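Local coordinates for protein FACT-Spt16 (Cicer arietinum, PDB 5CE6) that probably binds histones H3-H4 as the N-terminal domain of Spt16, a subunit of the histone chaperone complex FACT, which acts in transcription, at residues Tyr67-Ala72 with Gly380-Arg384; Asp264-Pro268 with Cys310-Ala314; Ala375-Ile379 with Val403-Ser407; Ala72-Trp76 with Phe191-Phe195. The contacts are given in a common frame with arbitrary orientation. Residues are numbered along the deposited sequence.

Contact 1: residues Tyr67-Ala72 with Gly380-Arg384; sequences YLKSTA and GIEFR. With ACT (acetate ion), chain B.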
# COMPACT_ATOMS: atom_id res chain seq x y z
N TYR A 67 -1.27 -7.67 2.70
CA TYR A 67 -0.71 -7.45 1.38
C TYR A 67 0.59 -8.22 1.28
O TYR A 67 1.39 -8.22 2.22
CB TYR A 67 -0.45 -5.97 1.13
CG TYR A 67 -1.72 -5.20 0.83
CD1 TYR A 67 -2.62 -4.90 1.85
CD2 TYR A 67 -2.01 -4.78 -0.46
CE1 TYR A 67 -3.78 -4.20 1.58
CE2 TYR A 67 -3.18 -4.09 -0.73
CZ TYR A 67 -4.05 -3.80 0.30
OH TYR A 67 -5.22 -3.12 0.04
N LEU A 68 0.79 -8.90 0.15
CA LEU A 68 2.04 -9.62 -0.05
C LEU A 68 2.76 -9.08 -1.26
O LEU A 68 2.16 -8.91 -2.33
CB LEU A 68 1.79 -11.11 -0.26
CG LEU A 68 1.28 -11.90 0.93
CD1 LEU A 68 1.17 -13.37 0.56
CD2 LEU A 68 2.21 -11.72 2.11
N LYS A 69 4.04 -8.82 -1.10
CA LYS A 69 4.88 -8.43 -2.21
C LYS A 69 4.89 -9.52 -3.29
O LYS A 69 4.98 -9.23 -4.48
CB LYS A 69 6.29 -8.13 -1.72
CG LYS A 69 7.15 -7.40 -2.72
CD LYS A 69 8.46 -6.93 -2.09
CE LYS A 69 8.53 -5.41 -1.96
NZ LYS A 69 7.64 -4.85 -0.89
N SER A 70 4.80 -10.78 -2.89
CA SER A 70 4.78 -11.86 -3.88
C SER A 70 3.50 -11.79 -4.71
O SER A 70 3.53 -11.99 -5.93
CB SER A 70 4.87 -13.21 -3.19
OG SER A 70 3.88 -13.31 -2.19
N THR A 71 2.39 -11.51 -4.04
CA THR A 71 1.12 -11.34 -4.75
C THR A 71 1.21 -10.16 -5.71
O THR A 71 0.77 -10.24 -6.86
CB THR A 71 -0.04 -11.14 -3.77
OG1 THR A 71 -0.26 -12.36 -3.04
CG2 THR A 71 -1.32 -10.77 -4.51
N ALA A 72 1.82 -9.08 -5.24
CA ALA A 72 2.01 -7.91 -6.08
C ALA A 72 2.80 -8.22 -7.36
O ALA A 72 2.48 -7.70 -8.43
CB ALA A 72 2.69 -6.80 -5.29
N GLY A 380 0.94 1.53 -4.32
CA GLY A 380 0.67 1.05 -5.68
C GLY A 380 -0.17 -0.20 -5.58
O GLY A 380 -1.22 -0.21 -4.93
N ILE A 381 0.27 -1.28 -6.21
CA ILE A 381 -0.37 -2.57 -5.98
C ILE A 381 -0.38 -2.92 -4.49
O ILE A 381 -1.39 -3.40 -3.96
CB ILE A 381 0.30 -3.67 -6.82
CG1 ILE A 381 0.27 -3.27 -8.29
CG2 ILE A 381 -0.40 -4.99 -6.60
CD1 ILE A 381 0.97 -4.28 -9.23
N GLU A 382 0.75 -2.70 -3.83
CA GLU A 382 0.83 -2.82 -2.38
C GLU A 382 0.29 -1.55 -1.75
O GLU A 382 0.61 -0.44 -2.18
CB GLU A 382 2.28 -3.00 -1.94
CG GLU A 382 2.99 -4.21 -2.56
CD GLU A 382 4.48 -4.11 -2.39
OE1 GLU A 382 5.14 -3.42 -3.20
OE2 GLU A 382 4.99 -4.69 -1.41
N PHE A 383 -0.51 -1.69 -0.70
CA PHE A 383 -0.97 -0.50 -0.00
C PHE A 383 0.20 0.25 0.66
O PHE A 383 0.22 1.49 0.73
CB PHE A 383 -2.02 -0.86 1.04
CG PHE A 383 -2.59 0.34 1.72
CD1 PHE A 383 -3.51 1.15 1.06
CD2 PHE A 383 -2.17 0.68 3.00
CE1 PHE A 383 -4.00 2.30 1.67
CE2 PHE A 383 -2.65 1.81 3.61
CZ PHE A 383 -3.57 2.62 2.96
N ARG A 384 1.16 -0.52 1.16
CA ARG A 384 2.31 0.05 1.82
C ARG A 384 3.60 -0.46 1.18
O ARG A 384 3.98 -1.62 1.35
CB ARG A 384 2.24 -0.35 3.29
CG ARG A 384 3.17 0.37 4.20
CD ARG A 384 2.83 0.00 5.63
NE ARG A 384 3.85 0.48 6.55
CZ ARG A 384 3.83 1.68 7.11
NH1 ARG A 384 2.82 2.51 6.85
NH2 ARG A 384 4.80 2.04 7.93
C ACT B . -1.59 -7.86 -2.56
O ACT B . -1.38 -8.71 -1.67
OXT ACT B . -2.78 -7.71 -2.90
CH3 ACT B . -0.46 -7.09 -3.18
O HOH W 1 7.41 -2.17 -2.63
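The seam between two lobes can combine one charged pair with close apolar packing. Here the N-terminal lobe of Spt16 meets its pita-bread lobe, the fold of the M24 peptidases: residues 67-72, leading into the first turn of helix 69-78, lie against the irregular loop 380-384. L68 is the N-cap residue, and the helix starts with A72 N bonded to L68 O at 2.9 Å. An acetate, probably from the crystallisation liquor, accepts a hydrogen bond from L68 N at 2.8 Å and is also hydrogen-bonded to R305. Y67 packs its ring against the loop. F383 CB sits over the face in a CH-pi contact, 3.8 Å from the centroid of the Y67 ring and 3.6 Å from Y67 CZ, while the Y67 hydroxyl is hydrogen-bonded to the backbone carbonyl of C266. Within the helix, the methyl A72 CB touches I381 CG2 and E382 CG, each at 3.8 Å. The carboxylate of E382, a buried residue, is paired with a lysine: K69 NZ forms a salt bridge to E382 OE2 at 2.7 Å, and water 1 donates to E382 OE1 at 2.7 Å while accepting a weak bond from K69 NZ at 3.2 Å.

Contact 2: residues Asp264-Pro268 with Cys310-Ala314; sequences DICYP and CSNIA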
# COMPACT_ATOMS: atom_id res chain seq x y z
N ASP A 264 -12.14 -2.48 -5.34
CA ASP A 264 -12.15 -3.14 -4.04
C ASP A 264 -11.77 -2.12 -2.96
O ASP A 264 -11.43 -0.98 -3.27
CB ASP A 264 -11.18 -4.32 -4.01
CG ASP A 264 -11.47 -5.29 -2.88
OD1 ASP A 264 -12.49 -5.11 -2.17
OD2 ASP A 264 -10.69 -6.26 -2.70
N ILE A 265 -11.85 -2.53 -1.69
CA ILE A 265 -11.42 -1.66 -0.61
C ILE A 265 -9.98 -2.01 -0.25
O ILE A 265 -9.60 -3.18 -0.29
CB ILE A 265 -12.33 -1.78 0.65
CG1 ILE A 265 -12.22 -3.18 1.26
CG2 ILE A 265 -13.77 -1.46 0.30
CD1 ILE A 265 -12.87 -3.32 2.63
N CYS A 266 -9.17 -1.01 0.08
CA CYS A 266 -7.77 -1.29 0.43
C CYS A 266 -7.66 -1.88 1.81
O CYS A 266 -6.75 -2.68 2.08
CB CYS A 266 -6.93 -0.01 0.39
SG CYS A 266 -6.84 0.70 -1.24
N TYR A 267 -8.56 -1.46 2.68
CA TYR A 267 -8.60 -1.91 4.07
C TYR A 267 -9.96 -1.50 4.61
O TYR A 267 -10.61 -0.65 4.01
CB TYR A 267 -7.46 -1.28 4.88
CG TYR A 267 -7.47 0.24 4.88
CD1 TYR A 267 -8.21 0.95 5.81
CD2 TYR A 267 -6.75 0.96 3.94
CE1 TYR A 267 -8.22 2.34 5.82
CE2 TYR A 267 -6.76 2.33 3.93
CZ TYR A 267 -7.50 3.02 4.86
OH TYR A 267 -7.50 4.40 4.86
N PRO A 268 -10.40 -2.13 5.72
CA PRO A 268 -11.70 -1.73 6.27
C PRO A 268 -11.59 -0.30 6.76
O PRO A 268 -10.64 -0.01 7.50
CB PRO A 268 -11.87 -2.67 7.47
CG PRO A 268 -11.04 -3.88 7.12
CD PRO A 268 -9.84 -3.30 6.41
N CYS A 310 -3.86 0.77 -5.28
CA CYS A 310 -4.40 1.35 -4.05
C CYS A 310 -4.33 2.87 -4.05
O CYS A 310 -3.58 3.48 -4.82
CB CYS A 310 -3.61 0.85 -2.83
SG CYS A 310 -3.70 -0.93 -2.54
N SER A 311 -5.12 3.46 -3.16
CA SER A 311 -5.11 4.90 -2.92
C SER A 311 -5.51 5.09 -1.48
O SER A 311 -5.99 4.15 -0.84
CB SER A 311 -6.07 5.64 -3.86
OG SER A 311 -7.42 5.24 -3.62
N ASN A 312 -5.34 6.29 -0.96
CA ASN A 312 -5.67 6.51 0.44
C ASN A 312 -6.02 7.96 0.70
O ASN A 312 -5.48 8.87 0.05
CB ASN A 312 -4.48 6.17 1.32
CG ASN A 312 -4.87 6.11 2.78
OD1 ASN A 312 -5.80 5.40 3.14
ND2 ASN A 312 -4.18 6.88 3.61
N ILE A 313 -6.92 8.19 1.66
CA ILE A 313 -7.15 9.55 2.15
C ILE A 313 -7.48 9.44 3.62
O ILE A 313 -7.96 8.41 4.08
CB ILE A 313 -8.31 10.24 1.37
CG1 ILE A 313 -8.28 11.76 1.56
CG2 ILE A 313 -9.67 9.71 1.83
CD1 ILE A 313 -9.45 12.46 0.86
N ALA A 314 -7.17 10.48 4.39
CA ALA A 314 -7.56 10.51 5.79
C ALA A 314 -7.82 11.96 6.14
O ALA A 314 -7.08 12.84 5.70
CB ALA A 314 -6.47 9.94 6.69
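Within a sheet, two segments may be brought together by side chains instead of backbone ladders, and this small contact in the pita-bread lobe is a clear case. Its polar component is a single hydrogen bond: Y267 OH donates to N312 OD1 at 2.6 Å. The CA-to-CB bond of Y267 points sideways, yet the long ring carries its hydroxyl across to the asparagine, whose amide oxygen lies near the ring plane. The other end of the N312 amide, ND2, is bonded to the side chain of N405, so this asparagine links the tyrosine to another strand. In the sequence YCSNIART, N312 probably occupies the position at which catalytic M24 peptidases carry a metal-binding aspartate; here it serves as a hydrogen-bonding partner. The apolar component is a packing of two cysteines that are not joined as a disulfide. C266 points toward the opposing segment, and its SG lies 3.6 Å from C310 CB. The CA atoms of C266 and C310, the nearest pair, are 6.2 Å apart. Strand 296-306 pairs with both segments, bonding C266 through G303 and I313 through V302. On the side to which S311 and I313 turn, helix 200-230 packs against them, whereas I265 and P268 rest on helix 237-249.

Contact 3: residues Ala375-Ile379 with Val403-Ser407; sequences AGTGI and VFNVS. With ACT (acetate ion), chain C.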
# COMPACT_ATOMS: atom_id res chain seq x y z
N ALA A 375 5.87 9.91 7.70
CA ALA A 375 4.91 10.76 7.01
C ALA A 375 4.25 10.00 5.86
O ALA A 375 3.61 10.60 4.99
CB ALA A 375 5.59 12.04 6.49
N GLY A 376 4.40 8.68 5.85
CA GLY A 376 3.73 7.87 4.86
C GLY A 376 4.66 6.95 4.10
O GLY A 376 5.81 6.75 4.50
N THR A 377 4.15 6.36 3.02
CA THR A 377 4.93 5.39 2.23
C THR A 377 4.60 5.49 0.76
O THR A 377 3.62 6.12 0.37
CB THR A 377 4.62 3.92 2.64
OG1 THR A 377 3.29 3.58 2.24
CG2 THR A 377 4.78 3.70 4.13
N GLY A 378 5.40 4.82 -0.07
CA GLY A 378 4.96 4.60 -1.43
C GLY A 378 3.70 3.76 -1.43
O GLY A 378 3.39 3.06 -0.47
N ILE A 379 2.95 3.84 -2.53
CA ILE A 379 1.70 3.11 -2.65
C ILE A 379 1.49 2.72 -4.11
O ILE A 379 1.86 3.47 -5.02
CB ILE A 379 0.52 3.97 -2.10
CG1 ILE A 379 -0.80 3.20 -2.13
CG2 ILE A 379 0.39 5.30 -2.85
CD1 ILE A 379 -1.86 3.82 -1.17
N VAL A 403 4.63 7.22 -6.40
CA VAL A 403 3.32 7.57 -5.90
C VAL A 403 3.36 7.39 -4.39
O VAL A 403 3.84 6.36 -3.91
CB VAL A 403 2.24 6.67 -6.49
CG1 VAL A 403 0.87 7.06 -5.96
CG2 VAL A 403 2.25 6.77 -8.01
N PHE A 404 2.87 8.38 -3.65
CA PHE A 404 2.95 8.33 -2.19
C PHE A 404 1.60 8.48 -1.50
O PHE A 404 0.76 9.28 -1.93
CB PHE A 404 3.89 9.43 -1.65
CG PHE A 404 5.34 9.21 -1.98
CD1 PHE A 404 6.11 8.34 -1.22
CD2 PHE A 404 5.92 9.85 -3.07
CE1 PHE A 404 7.45 8.13 -1.52
CE2 PHE A 404 7.26 9.64 -3.38
CZ PHE A 404 8.02 8.78 -2.61
N ASN A 405 1.41 7.70 -0.44
CA ASN A 405 0.38 7.95 0.56
C ASN A 405 1.07 8.80 1.62
O ASN A 405 1.83 8.27 2.43
CB ASN A 405 -0.10 6.60 1.15
CG ASN A 405 -1.03 6.76 2.36
OD1 ASN A 405 -1.66 7.81 2.54
ND2 ASN A 405 -1.13 5.71 3.18
N VAL A 406 0.88 10.12 1.54
CA VAL A 406 1.46 11.04 2.49
C VAL A 406 0.49 11.16 3.65
O VAL A 406 -0.54 11.82 3.55
CB VAL A 406 1.71 12.43 1.87
CG1 VAL A 406 2.31 13.38 2.90
CG2 VAL A 406 2.64 12.30 0.66
N SER A 407 0.84 10.50 4.75
CA SER A 407 -0.07 10.29 5.86
C SER A 407 0.70 10.69 7.11
O SER A 407 1.69 10.05 7.47
CB SER A 407 -0.51 8.82 5.90
OG SER A 407 -1.37 8.53 7.02
C ACT C . 1.47 7.04 9.46
O ACT C . 2.31 7.52 8.65
OXT ACT C . 0.31 7.51 9.43
CH3 ACT C . 1.84 5.92 10.40
O HOH W 2 0.71 3.33 2.76
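Antiparallel beta pairing at a sheet edge is the contact here: the short strand 376-378 borders strand 403-414 on the outside of a four-stranded sheet in the pita-bread fold. The two short axes run 4.6 Å apart at 171°. Four backbone hydrogen bonds close the ladder: S407 N to A375 O (2.8 Å), T377 N to N405 O (3.1 Å), N405 N to T377 O (2.8 Å) and I379 N to V403 O (3.0 Å). T377 and N405 form the hydrogen-bonded pair, flanked by non-hydrogen-bonded G376-V406 and G378-F404. G376 has backbone angles (127/-168°) suited to glycine, and a CB there would fall 1.9 Å from N405 O. The sequence GTGIG resembles the GHGIG of catalytic M24 peptidases, so T377 probably replaces their active-site histidine. Beyond the ladder, I379 CG2 packs on V403 CG1 at 3.6 Å. On the face shared by T377 and N405, N405 OD1 accepts a hydrogen bond from N312 ND2, and water 2 donates to T377 OG1 at 2.6 Å and accepts from N405 ND2 at 3.0 Å.

Contact 4: residues Ala72-Trp76 with Phe191-Phe195; sequences ALFLW and FSALF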
# COMPACT_ATOMS: atom_id res chain seq x y z
N ALA A 72 1.82 -9.08 -5.24
CA ALA A 72 2.01 -7.91 -6.08
C ALA A 72 2.80 -8.22 -7.36
O ALA A 72 2.48 -7.70 -8.43
CB ALA A 72 2.69 -6.80 -5.29
N LEU A 73 3.82 -9.07 -7.26
CA LEU A 73 4.58 -9.44 -8.45
C LEU A 73 3.70 -10.18 -9.47
O LEU A 73 3.75 -9.86 -10.66
CB LEU A 73 5.81 -10.28 -8.10
CG LEU A 73 6.64 -10.67 -9.32
CD1 LEU A 73 7.18 -9.44 -10.04
CD2 LEU A 73 7.77 -11.63 -8.96
N PHE A 74 2.93 -11.16 -9.01
CA PHE A 74 1.99 -11.84 -9.90
C PHE A 74 1.00 -10.88 -10.55
O PHE A 74 0.76 -10.97 -11.75
CB PHE A 74 1.23 -12.95 -9.17
CG PHE A 74 2.00 -14.22 -9.03
CD1 PHE A 74 2.05 -15.14 -10.07
CD2 PHE A 74 2.63 -14.53 -7.84
CE1 PHE A 74 2.74 -16.33 -9.94
CE2 PHE A 74 3.32 -15.73 -7.69
CZ PHE A 74 3.38 -16.63 -8.74
N LEU A 75 0.43 -9.96 -9.77
CA LEU A 75 -0.48 -8.95 -10.32
C LEU A 75 0.22 -8.04 -11.32
O LEU A 75 -0.33 -7.71 -12.38
CB LEU A 75 -1.09 -8.12 -9.17
CG LEU A 75 -2.14 -8.87 -8.35
CD1 LEU A 75 -2.46 -8.13 -7.06
CD2 LEU A 75 -3.41 -9.04 -9.16
N TRP A 76 1.44 -7.63 -10.99
CA TRP A 76 2.21 -6.73 -11.83
C TRP A 76 2.54 -7.41 -13.15
O TRP A 76 2.36 -6.84 -14.23
CB TRP A 76 3.49 -6.33 -11.10
CG TRP A 76 4.34 -5.31 -11.80
CD1 TRP A 76 4.07 -3.97 -11.95
CD2 TRP A 76 5.62 -5.54 -12.40
NE1 TRP A 76 5.10 -3.36 -12.63
CE2 TRP A 76 6.07 -4.30 -12.91
CE3 TRP A 76 6.42 -6.67 -12.56
CZ2 TRP A 76 7.29 -4.17 -13.58
CZ3 TRP A 76 7.63 -6.54 -13.21
CH2 TRP A 76 8.05 -5.30 -13.72
N PHE A 191 12.46 -5.75 -5.58
CA PHE A 191 11.07 -5.56 -5.99
C PHE A 191 10.55 -4.16 -5.67
O PHE A 191 9.82 -3.57 -6.46
CB PHE A 191 10.18 -6.64 -5.36
CG PHE A 191 10.35 -7.98 -5.98
CD1 PHE A 191 10.12 -8.17 -7.34
CD2 PHE A 191 10.76 -9.07 -5.22
CE1 PHE A 191 10.28 -9.41 -7.93
CE2 PHE A 191 10.93 -10.32 -5.80
CZ PHE A 191 10.68 -10.49 -7.16
N SER A 192 10.95 -3.63 -4.51
CA SER A 192 10.57 -2.27 -4.12
C SER A 192 11.03 -1.23 -5.14
O SER A 192 10.26 -0.34 -5.53
CB SER A 192 11.14 -1.93 -2.74
OG SER A 192 10.92 -0.56 -2.42
N ALA A 193 12.27 -1.35 -5.59
CA ALA A 193 12.81 -0.46 -6.62
C ALA A 193 12.06 -0.66 -7.93
O ALA A 193 11.72 0.29 -8.62
CB ALA A 193 14.30 -0.71 -6.80
N LEU A 194 11.81 -1.92 -8.27
CA LEU A 194 11.11 -2.26 -9.50
C LEU A 194 9.70 -1.67 -9.55
O LEU A 194 9.27 -1.16 -10.60
CB LEU A 194 11.03 -3.79 -9.65
CG LEU A 194 10.49 -4.32 -10.97
CD1 LEU A 194 11.39 -3.90 -12.12
CD2 LEU A 194 10.42 -5.84 -10.89
N PHE A 195 8.98 -1.74 -8.43
CA PHE A 195 7.60 -1.26 -8.39
C PHE A 195 7.52 0.25 -8.14
O PHE A 195 6.45 0.83 -8.26
CB PHE A 195 6.79 -1.96 -7.30
CG PHE A 195 6.68 -3.46 -7.45
CD1 PHE A 195 6.69 -4.05 -8.71
CD2 PHE A 195 6.57 -4.27 -6.33
CE1 PHE A 195 6.59 -5.44 -8.84
CE2 PHE A 195 6.47 -5.65 -6.44
CZ PHE A 195 6.48 -6.24 -7.70
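Helices set well apart can still pack when large side chains fill the gap, as in this pair from the N-terminal lobe, where helix 69-78 and helix 188-196 lie side by side against one face of its mixed sheet. Their short axes run in the same general direction, crossing at 34° with a closest approach of 11.9 Å, and the contact is wholly apolar. A72 comes first, its CB 4.1 Å from F195 CE2. L73 then touches two phenylalanines: CD2 meets F191 CE1 at 3.5 Å, while L73 CD1 and CA approach F195 CZ at 4.0 and 3.8 Å. Both L73 and F191 also rest on V56 of strand 53-58, which joins the helices to the sheet. One turn after A72, W76 again points toward the other helix, and W76 CZ3 touches L194 CD2 at 3.7 Å. The indole, which also makes a cation-pi contact with R32, offers its face to F195 in an edge-to-face pair: the five-membered ring and the F195 ring have centroids 5.0 Å apart and planes at 62°, with F195 CE1 3.7 Å from W76 CD2.

In the fold
Followed from the N terminus, the chain opens contact 1 at 67-72 and contact 4 at 72-76, sharing A72 on helix 69-78. Contact 4 closes first, at 191-195, completing a loop within the N-terminal lobe. Contact 2 then opens and closes inside the pita-bread lobe, joining strand 309-319 to residues 264-268. Both loops are nested within the long one that contact 1 closes at 380-384, binding lobe to lobe. Contact 3 opens just before that closure and ends at 403-407, so it crosses contact 1. Contacts 1, 2 and 3 touch one another around F383, while contact 4 touches contact 1 alone.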